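Local structure of cell wall surface anchor protein (Streptococcus agalactiae, 4Z1P) at residues L96-K99 with L100-L103. The protein is a cell-wall-anchored surface adhesin of the antigen I/II type, which probably mediates bacterial adhesion. Numbering follows the deposited sequence.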
loop_
_atom_site.group_PDB
_atom_site.type_symbol
_atom_site.label_atom_id
_atom_site.label_comp_id
_atom_site.label_asym_id
_atom_site.label_seq_id
_atom_site.Cartn_x
_atom_site.Cartn_y
_atom_site.Cartn_z
ATOM N N LEU A 96 11.437 -2.551 28.149
ATOM C CA LEU A 96 11.644 -1.268 28.762
ATOM C C LEU A 96 12.124 -1.360 30.172
ATOM O O LEU A 96 11.880 -2.367 30.868
ATOM C CB LEU A 96 10.355 -0.464 28.828
ATOM C CG LEU A 96 9.742 -0.047 27.519
ATOM C CD1 LEU A 96 8.322 0.434 27.769
ATOM C CD2 LEU A 96 10.646 1.028 26.916
ATOM N N ASP A 97 12.776 -0.312 30.641
ATOM C CA ASP A 97 13.170 -0.330 32.035
ATOM C C ASP A 97 11.970 -0.292 32.910
ATOM O O ASP A 97 10.861 -0.045 32.447
ATOM C CB ASP A 97 14.247 0.696 32.434
ATOM C CG ASP A 97 13.810 2.126 32.311
ATOM O OD1 ASP A 97 12.614 2.467 32.508
ATOM O OD2 ASP A 97 14.728 2.924 32.034
ATOM N N GLN A 98 12.162 -0.583 34.187
ATOM C CA GLN A 98 11.004 -0.832 35.053
ATOM C C GLN A 98 10.217 0.459 35.262
ATOM O O GLN A 98 8.977 0.462 35.282
ATOM C CB GLN A 98 11.436 -1.472 36.381
ATOM C CG GLN A 98 12.152 -2.816 36.196
ATOM C CD GLN A 98 11.278 -3.968 35.693
ATOM O OE1 GLN A 98 10.278 -4.349 36.315
ATOM N NE2 GLN A 98 11.665 -4.551 34.577
ATOM N N LYS A 99 10.941 1.562 35.364
ATOM C CA LYS A 99 10.332 2.870 35.448
ATOM C C LYS A 99 9.303 3.134 34.357
ATOM O O LYS A 99 8.202 3.590 34.633
ATOM C CB LYS A 99 11.399 3.938 35.332
ATOM C CG LYS A 99 10.881 5.323 35.715
ATOM C CD LYS A 99 10.633 6.224 34.501
ATOM C CE LYS A 99 11.903 6.931 33.995
ATOM N NZ LYS A 99 12.084 8.282 34.616
ATOM N N LEU A 100 9.691 2.895 33.121
ATOM C CA LEU A 100 8.805 3.157 32.003
ATOM C C LEU A 100 7.729 2.097 31.855
ATOM O O LEU A 100 6.604 2.413 31.422
ATOM C CB LEU A 100 9.600 3.268 30.721
ATOM C CG LEU A 100 10.427 4.540 30.530
ATOM C CD1 LEU A 100 11.335 4.343 29.318
ATOM C CD2 LEU A 100 9.557 5.780 30.354
ATOM N N GLN A 101 8.006 0.856 32.249
ATOM C CA GLN A 101 6.916 -0.131 32.283
ATOM C C GLN A 101 5.876 0.243 33.296
ATOM O O GLN A 101 4.714 0.078 33.039
ATOM C CB GLN A 101 7.399 -1.541 32.623
ATOM C CG GLN A 101 8.274 -2.174 31.610
ATOM C CD GLN A 101 8.593 -3.606 31.964
ATOM O OE1 GLN A 101 7.695 -4.411 32.297
ATOM N NE2 GLN A 101 9.880 -3.948 31.877
ATOM N N SER A 102 6.299 0.694 34.447
ATOM C CA SER A 102 5.378 1.129 35.460
ATOM C C SER A 102 4.570 2.379 35.006
ATOM O O SER A 102 3.323 2.487 35.251
ATOM C CB SER A 102 6.099 1.413 36.765
ATOM O OG SER A 102 5.076 1.770 37.689
ATOM N N LEU A 103 5.253 3.307 34.347
ATOM C CA LEU A 103 4.554 4.463 33.791
ATOM C C LEU A 103 3.441 4.013 32.860
ATOM O O LEU A 103 2.275 4.433 33.017
ATOM C CB LEU A 103 5.512 5.382 33.022
ATOM C CG LEU A 103 4.887 6.672 32.423
ATOM C CD1 LEU A 103 4.504 7.624 33.512
ATOM C CD2 LEU A 103 5.812 7.323 31.381
#
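Asp-97 caps the first turn of helix 98-106, its carboxylate OD1 accepting from Leu-100 N at 3.0 Å. The amide approaches nearly along the carboxylate C-O bond, and the hydrogen bond is close to straight. With chi1 at 65°, CG of Asp-97 sits between its own backbone N and carbonyl carbon, which turns the carboxylate forward over the first turn, toward Leu-100 N; OD1 thereby also lies 3.6 Å from CB of Leu-100. This is the classic N-cap, giving a first-turn amide the acceptor that a preceding helical turn would otherwise supply.

A second side chain grips the residue before the cap. Gln-101, extended beyond CG, reaches back along the helix so that its NE2 donates to Leu-96 O at 2.7 Å. The acceptor lies almost in the plane of the Gln-101 amide, whereas the donor is tilted 29° from the carbonyl plane. On the way, CG of Gln-101 touches CB of Leu-96 at 3.9 Å. Gln-98 runs alongside in the same direction, with the two amide planes turned 66° apart.

Regular helical bonds follow behind the cap: Gln-101 N to Asp-97 O, Ser-102 N to Gln-98 O and Leu-103 N to Lys-99 O. On the buried side Leu-96 and Leu-100 cross at about a right angle, with CD2 of Leu-96 4.2 Å from CD1 of Leu-100. Both leucines touch Arg-88 of strand 85-90 and Met-117 of strand 115-120, and Leu-96 also meets Val-90 and Phe-115, seating the helix start against neighbouring edge and inner strands of a five-stranded antiparallel sheet.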